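Local coordinates for protein alpha-galactosidase (Umbelopsis vinacea, PDB 3A5V) that hydrolyses terminal alpha-galactosyl residues as an N-glycosylated family 27 glycoside hydrolase that assembles as a tetramer, at residues I113-W118 with N152-T157; T117-G122 with R159-S164. One frame throughout, in Å; residues are numbered along the deposited sequence.

Contact 1: residues I113-W118 with N152-T157. With NAG (2-acetamido-2-deoxy-beta-D-glucopyranose), chain B.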
loop_
_atom_site.group_PDB
_atom_site.type_symbol
_atom_site.label_atom_id
_atom_site.label_comp_id
_atom_site.label_asym_id
_atom_site.label_seq_id
_atom_site.Cartn_x
_atom_site.Cartn_y
_atom_site.Cartn_z
ATOM N N ILE A 113 -0.902 18.070 30.665
ATOM C CA ILE A 113 -0.216 19.271 31.138
ATOM C C ILE A 113 -0.375 20.452 30.163
ATOM O O ILE A 113 -0.709 21.568 30.581
ATOM C CB ILE A 113 1.267 18.963 31.405
ATOM C CG1 ILE A 113 1.383 18.104 32.689
ATOM C CG2 ILE A 113 2.086 20.248 31.538
ATOM C CD1 ILE A 113 2.745 17.427 32.859
ATOM N N ASP A 114 -0.148 20.208 28.875
ATOM C CA ASP A 114 -0.227 21.295 27.898
ATOM C C ASP A 114 -1.661 21.796 27.707
ATOM O O ASP A 114 -1.897 23.014 27.633
ATOM C CB ASP A 114 0.433 20.901 26.567
ATOM C CG ASP A 114 1.953 20.806 26.671
ATOM O OD1 ASP A 114 2.523 21.116 27.754
ATOM O OD2 ASP A 114 2.588 20.428 25.660
ATOM N N ALA A 115 -2.618 20.870 27.646
ATOM C CA ALA A 115 -4.029 21.252 27.532
ATOM C C ALA A 115 -4.463 22.110 28.729
ATOM O O ALA A 115 -5.192 23.094 28.569
ATOM C CB ALA A 115 -4.896 20.025 27.431
ATOM N N LYS A 116 -4.020 21.717 29.924
ATOM C CA LYS A 116 -4.319 22.467 31.144
ATOM C C LYS A 116 -3.749 23.893 31.062
ATOM O O LYS A 116 -4.442 24.862 31.392
ATOM C CB LYS A 116 -3.785 21.720 32.374
ATOM C CG LYS A 116 -4.099 22.386 33.701
ATOM C CD LYS A 116 -3.853 21.420 34.868
ATOM C CE LYS A 116 -4.102 22.104 36.223
ATOM N NZ LYS A 116 -3.308 21.455 37.316
ATOM N N THR A 117 -2.503 24.017 30.612
ATOM C CA THR A 117 -1.888 25.334 30.403
ATOM C C THR A 117 -2.721 26.198 29.444
ATOM O O THR A 117 -3.035 27.346 29.743
ATOM C CB THR A 117 -0.436 25.184 29.884
ATOM O OG1 THR A 117 0.318 24.448 30.849
ATOM C CG2 THR A 117 0.246 26.538 29.629
ATOM N N TRP A 118 -3.105 25.632 28.304
ATOM C CA TRP A 118 -3.828 26.402 27.293
ATOM C C TRP A 118 -5.196 26.861 27.816
ATOM O O TRP A 118 -5.592 28.011 27.605
ATOM C CB TRP A 118 -3.946 25.586 25.991
ATOM C CG TRP A 118 -2.585 25.205 25.428
ATOM C CD1 TRP A 118 -1.425 25.925 25.526
ATOM C CD2 TRP A 118 -2.259 24.016 24.703
ATOM N NE1 TRP A 118 -0.400 25.266 24.900
ATOM C CE2 TRP A 118 -0.882 24.087 24.386
ATOM C CE3 TRP A 118 -2.996 22.888 24.301
ATOM C CZ2 TRP A 118 -0.219 23.078 23.679
ATOM C CZ3 TRP A 118 -2.328 21.871 23.593
ATOM C CH2 TRP A 118 -0.955 21.977 23.302
ATOM N N ASN A 152 -8.722 13.917 24.523
ATOM C CA ASN A 152 -9.142 13.643 25.904
ATOM C C ASN A 152 -8.598 14.714 26.855
ATOM O O ASN A 152 -9.335 15.209 27.707
ATOM C CB ASN A 152 -8.656 12.260 26.360
ATOM C CG ASN A 152 -9.450 11.102 25.742
ATOM O OD1 ASN A 152 -9.029 9.950 25.838
ATOM N ND2 ASN A 152 -10.593 11.395 25.131
ATOM N N ALA A 153 -7.315 15.060 26.695
ATOM C CA ALA A 153 -6.661 16.120 27.484
ATOM C C ALA A 153 -7.399 17.460 27.410
ATOM O O ALA A 153 -7.677 18.077 28.450
ATOM C CB ALA A 153 -5.190 16.293 27.062
ATOM N N LEU A 154 -7.721 17.906 26.195
ATOM C CA LEU A 154 -8.528 19.118 26.000
ATOM C C LEU A 154 -9.894 19.019 26.690
ATOM O O LEU A 154 -10.292 19.908 27.454
ATOM C CB LEU A 154 -8.705 19.439 24.504
ATOM C CG LEU A 154 -7.432 19.740 23.688
ATOM C CD1 LEU A 154 -7.776 19.801 22.198
ATOM C CD2 LEU A 154 -6.754 21.031 24.147
ATOM N N ASN A 155 -10.602 17.927 26.431
ATOM C CA ASN A 155 -11.906 17.723 27.027
ATOM C C ASN A 155 -11.912 17.855 28.568
ATOM O O ASN A 155 -12.799 18.498 29.150
ATOM C CB ASN A 155 -12.461 16.351 26.611
ATOM C CG ASN A 155 -13.915 16.186 26.989
ATOM O OD1 ASN A 155 -14.217 15.633 28.049
ATOM N ND2 ASN A 155 -14.819 16.707 26.146
ATOM N N LYS A 156 -10.922 17.250 29.219
ATOM C CA LYS A 156 -10.919 17.192 30.676
ATOM C C LYS A 156 -10.665 18.524 31.372
ATOM O O LYS A 156 -10.961 18.658 32.559
ATOM C CB LYS A 156 -9.989 16.097 31.196
ATOM C CG LYS A 156 -8.501 16.351 31.060
ATOM C CD LYS A 156 -7.694 15.136 31.616
ATOM C CE LYS A 156 -7.862 13.882 30.741
ATOM N NZ LYS A 156 -7.034 12.741 31.242
ATOM N N THR A 157 -10.144 19.514 30.637
ATOM C CA THR A 157 -9.965 20.861 31.202
ATOM C C THR A 157 -11.312 21.510 31.498
ATOM O O THR A 157 -11.379 22.481 32.241
ATOM C CB THR A 157 -9.221 21.803 30.233
ATOM O OG1 THR A 157 -10.078 22.099 29.121
ATOM C CG2 THR A 157 -7.928 21.165 29.731
HETATM C C1 NAG B . -16.199 16.546 26.548
HETATM C C2 NAG B . -16.861 17.863 26.114
HETATM C C3 NAG B . -18.391 17.787 26.184
HETATM C C4 NAG B . -18.952 16.513 25.539
HETATM C C5 NAG B . -18.175 15.291 26.042
HETATM C C6 NAG B . -18.591 13.977 25.383
HETATM C C7 NAG B . -15.434 19.837 26.539
HETATM C C8 NAG B . -15.102 20.928 27.520
HETATM N N2 NAG B . -16.400 18.990 26.920
HETATM O O3 NAG B . -18.976 18.927 25.575
HETATM O O4 NAG B . -20.310 16.398 25.921
HETATM O O5 NAG B . -16.784 15.471 25.824
HETATM O O6 NAG B . -18.598 14.162 23.981
HETATM O O7 NAG B . -14.833 19.768 25.455
#
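Ala115 meets Ala153, Leu154 and Thr157 where two neighbouring helices approach, a worked example of how a small residue lets helix backbones come close. The segment axes pass 8.3 Å apart at a crossing angle of -40°, and the CA atoms of Ala115 and Leu154 are separated by 5.2 Å.

The van der Waals contacts centre on one methyl group. Ala115 CB packs on the opposite backbone, 3.5 Å from Ala153 O. Its apolar partners are Ala153 CB, at 3.8 Å, and, from the flank, one branch of Leu154, whose CD2 is 3.9 Å from Ala115 CB. The same CD2 reaches the six-membered end of the Trp118 indole, arriving at the ring edge, near its plane, beside CE3. Leu126 of strand 125-129 touches both Trp118 and Leu154, which places this side of the contact against the barrel wall.

The methyl group of Thr157 reaches helix 111-121 while its hydroxyl bonds back within its own segment. With CG2 anti to its carbonyl carbon, the methyl sits 3.5 Å from Ala115 O. Its OG1 turns back to donate a 2.8 Å hydrogen bond to Leu154 O, in the carbonyl plane and with a C=O...donor angle of 157°. Leu154 O also accepts from Thr157 N, and OG1 is in turn bonded to Arg159 N, so Thr157 links Leu154 to the chain leading to Arg159.

The covalent interaction belongs to Asn155, whose CB points away from helix 111-121: its ND2 carries the N-linked NAG through C1, so the sugar is carried on the side turned away from that helix. Two helices side by side on the outside of a parallel strand barrel, tightly packed through alanine, belong to the ring of helices that surrounds the strands in the (beta/alpha)8 TIM-barrel fold.

Contact 2: residues T117-G122 with R159-S164. With NAG (2-acetamido-2-deoxy-beta-D-glucopyranose), chain B.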
loop_
_atom_site.group_PDB
_atom_site.type_symbol
_atom_site.label_atom_id
_atom_site.label_comp_id
_atom_site.label_asym_id
_atom_site.label_seq_id
_atom_site.Cartn_x
_atom_site.Cartn_y
_atom_site.Cartn_z
ATOM N N THR A 117 -2.503 24.017 30.612
ATOM C CA THR A 117 -1.888 25.334 30.403
ATOM C C THR A 117 -2.721 26.198 29.444
ATOM O O THR A 117 -3.035 27.346 29.743
ATOM C CB THR A 117 -0.436 25.184 29.884
ATOM O OG1 THR A 117 0.318 24.448 30.849
ATOM C CG2 THR A 117 0.246 26.538 29.629
ATOM N N TRP A 118 -3.105 25.632 28.304
ATOM C CA TRP A 118 -3.828 26.402 27.293
ATOM C C TRP A 118 -5.196 26.861 27.816
ATOM O O TRP A 118 -5.592 28.011 27.605
ATOM C CB TRP A 118 -3.946 25.586 25.991
ATOM C CG TRP A 118 -2.585 25.205 25.428
ATOM C CD1 TRP A 118 -1.425 25.925 25.526
ATOM C CD2 TRP A 118 -2.259 24.016 24.703
ATOM N NE1 TRP A 118 -0.400 25.266 24.900
ATOM C CE2 TRP A 118 -0.882 24.087 24.386
ATOM C CE3 TRP A 118 -2.996 22.888 24.301
ATOM C CZ2 TRP A 118 -0.219 23.078 23.679
ATOM C CZ3 TRP A 118 -2.328 21.871 23.593
ATOM C CH2 TRP A 118 -0.955 21.977 23.302
ATOM N N ALA A 119 -5.886 25.972 28.536
ATOM C CA ALA A 119 -7.186 26.309 29.148
ATOM C C ALA A 119 -7.058 27.470 30.154
ATOM O O ALA A 119 -7.886 28.381 30.172
ATOM C CB ALA A 119 -7.799 25.090 29.808
ATOM N N LYS A 120 -5.999 27.436 30.956
ATOM C CA LYS A 120 -5.688 28.499 31.918
ATOM C C LYS A 120 -5.460 29.831 31.200
ATOM O O LYS A 120 -5.884 30.894 31.671
ATOM C CB LYS A 120 -4.447 28.104 32.732
ATOM C CG LYS A 120 -3.881 29.191 33.648
ATOM C CD LYS A 120 -2.526 28.748 34.236
ATOM C CE LYS A 120 -2.039 29.694 35.331
ATOM N NZ LYS A 120 -0.840 29.124 36.052
ATOM N N TRP A 121 -4.802 29.765 30.043
ATOM C CA TRP A 121 -4.562 30.953 29.243
ATOM C C TRP A 121 -5.806 31.510 28.560
ATOM O O TRP A 121 -5.782 32.645 28.084
ATOM C CB TRP A 121 -3.492 30.690 28.182
ATOM C CG TRP A 121 -2.100 30.473 28.705
ATOM C CD1 TRP A 121 -1.625 30.748 29.964
ATOM C CD2 TRP A 121 -0.995 29.947 27.963
ATOM N NE1 TRP A 121 -0.285 30.414 30.044
ATOM C CE2 TRP A 121 0.125 29.933 28.826
ATOM C CE3 TRP A 121 -0.842 29.487 26.644
ATOM C CZ2 TRP A 121 1.386 29.476 28.411
ATOM C CZ3 TRP A 121 0.415 29.038 26.231
ATOM C CH2 TRP A 121 1.508 29.038 27.117
ATOM N N GLY A 122 -6.879 30.722 28.506
ATOM C CA GLY A 122 -8.099 31.115 27.790
ATOM C C GLY A 122 -8.140 30.736 26.306
ATOM O O GLY A 122 -8.925 31.288 25.541
ATOM N N ARG A 159 -12.779 23.321 29.445
ATOM C CA ARG A 159 -12.893 24.478 28.567
ATOM C C ARG A 159 -13.122 24.024 27.115
ATOM O O ARG A 159 -12.314 23.251 26.574
ATOM C CB ARG A 159 -11.651 25.382 28.648
ATOM C CG ARG A 159 -11.793 26.626 27.776
ATOM C CD ARG A 159 -10.590 27.584 27.816
ATOM N NE ARG A 159 -10.912 28.788 27.047
ATOM C CZ ARG A 159 -11.559 29.854 27.538
ATOM N NH1 ARG A 159 -11.947 29.869 28.802
ATOM N NH2 ARG A 159 -11.835 30.899 26.768
ATOM N N PRO A 160 -14.201 24.513 26.477
ATOM C CA PRO A 160 -14.393 24.210 25.044
ATOM C C PRO A 160 -13.235 24.752 24.189
ATOM O O PRO A 160 -12.968 25.964 24.181
ATOM C CB PRO A 160 -15.693 24.938 24.698
ATOM C CG PRO A 160 -16.421 25.081 26.059
ATOM C CD PRO A 160 -15.288 25.357 27.011
ATOM N N MET A 161 -12.540 23.849 23.497
ATOM C CA MET A 161 -11.443 24.236 22.609
ATOM C C MET A 161 -11.595 23.497 21.275
ATOM O O MET A 161 -11.641 22.261 21.242
ATOM C CB MET A 161 -10.082 23.929 23.259
ATOM C CG MET A 161 -9.803 24.772 24.510
ATOM S SD MET A 161 -8.205 24.505 25.307
ATOM C CE MET A 161 -8.689 23.201 26.398
ATOM N N LEU A 162 -11.694 24.252 20.187
ATOM C CA LEU A 162 -11.847 23.651 18.863
ATOM C C LEU A 162 -10.579 22.858 18.517
ATOM O O LEU A 162 -9.487 23.393 18.535
ATOM C CB LEU A 162 -12.116 24.755 17.815
ATOM C CG LEU A 162 -12.657 24.279 16.455
ATOM C CD1 LEU A 162 -13.458 25.372 15.761
ATOM C CD2 LEU A 162 -11.518 23.748 15.558
ATOM N N TYR A 163 -10.742 21.575 18.206
ATOM C CA TYR A 163 -9.616 20.668 18.009
ATOM C C TYR A 163 -9.383 20.450 16.507
ATOM O O TYR A 163 -10.127 19.704 15.854
ATOM C CB TYR A 163 -9.876 19.340 18.749
ATOM C CG TYR A 163 -8.711 18.344 18.802
ATOM C CD1 TYR A 163 -7.381 18.756 18.662
ATOM C CD2 TYR A 163 -8.951 16.996 19.053
ATOM C CE1 TYR A 163 -6.309 17.828 18.742
ATOM C CE2 TYR A 163 -7.902 16.067 19.146
ATOM C CZ TYR A 163 -6.590 16.486 18.984
ATOM O OH TYR A 163 -5.581 15.548 19.054
ATOM N N SER A 164 -8.366 21.135 15.985
ATOM C CA SER A 164 -8.032 21.120 14.560
ATOM C C SER A 164 -6.843 20.166 14.381
ATOM O O SER A 164 -5.737 20.468 14.823
ATOM C CB SER A 164 -7.715 22.546 14.073
ATOM O OG SER A 164 -6.990 22.595 12.852
HETATM C C1 NAG B . -16.199 16.546 26.548
HETATM C C2 NAG B . -16.861 17.863 26.114
HETATM C C3 NAG B . -18.391 17.787 26.184
HETATM C C4 NAG B . -18.952 16.513 25.539
HETATM C C5 NAG B . -18.175 15.291 26.042
HETATM C C6 NAG B . -18.591 13.977 25.383
HETATM C C7 NAG B . -15.434 19.837 26.539
HETATM C C8 NAG B . -15.102 20.928 27.520
HETATM N N2 NAG B . -16.400 18.990 26.920
HETATM O O3 NAG B . -18.976 18.927 25.575
HETATM O O4 NAG B . -20.310 16.398 25.921
HETATM O O5 NAG B . -16.784 15.471 25.824
HETATM O O6 NAG B . -18.598 14.162 23.981
HETATM O O7 NAG B . -14.833 19.768 25.455
#
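Arg159, in the loop that leads into strand 162-165 of the TIM barrel, lies across Ala119 and Gly122 at the end of helix 111-121. With CG anti to the backbone N (chi1 -177°) and the chain extended on to NE, the side chain runs past the last helical turn. Its CB meets Ala119 CB at 4.0 Å and its CD passes 3.7 Å from Ala119 O, so the aliphatic part covers backbone as well as methyl. That carbonyl accepts a backbone bond from Gly122 N.

The guanidinium ends over Gly122, whose CA lies 3.6 Å above the centre of one face of the flat group. Gly122 closes the helix in a Schellman motif at a positive phi of 88°, where a CB would be jammed against the preceding carbonyl oxygen. Polar partners beyond the two segments fix the charged end: NE bonds to Ile123 O, and NH2 forms a salt bridge with Asp124, just ahead of strand 125-129.

Met161, buried and also touching Leu154, packs on the helix beside Arg159. Its thioether chain bends at chi3 (-89°), and CE approaches Ala119 CB while SD lies beside Trp118 CB at 4.4 Å. The glycan reaches the backbone of Arg159, with the acetamido methyl C8 of NAG 3.7 Å from Arg159 C.

Both contacts start on helix 111-121 and share Thr117 and Trp118. From there the chain passes through strand 125-129 and helix 140-156, whose C-terminal end returns to the first helix in contact 1; it then turns through a short loop and reaches contact 2 on its way into strand 162-165. The loops they close overlap and cross, since contact 2 both begins and ends slightly later in the chain. Contact 1 joins the helices of two successive beta/alpha units, and contact 2 ties the first of them to the loop that enters the strand of the third. They also touch directly: Thr157 CB packs on Ala119 CB at 3.6 Å.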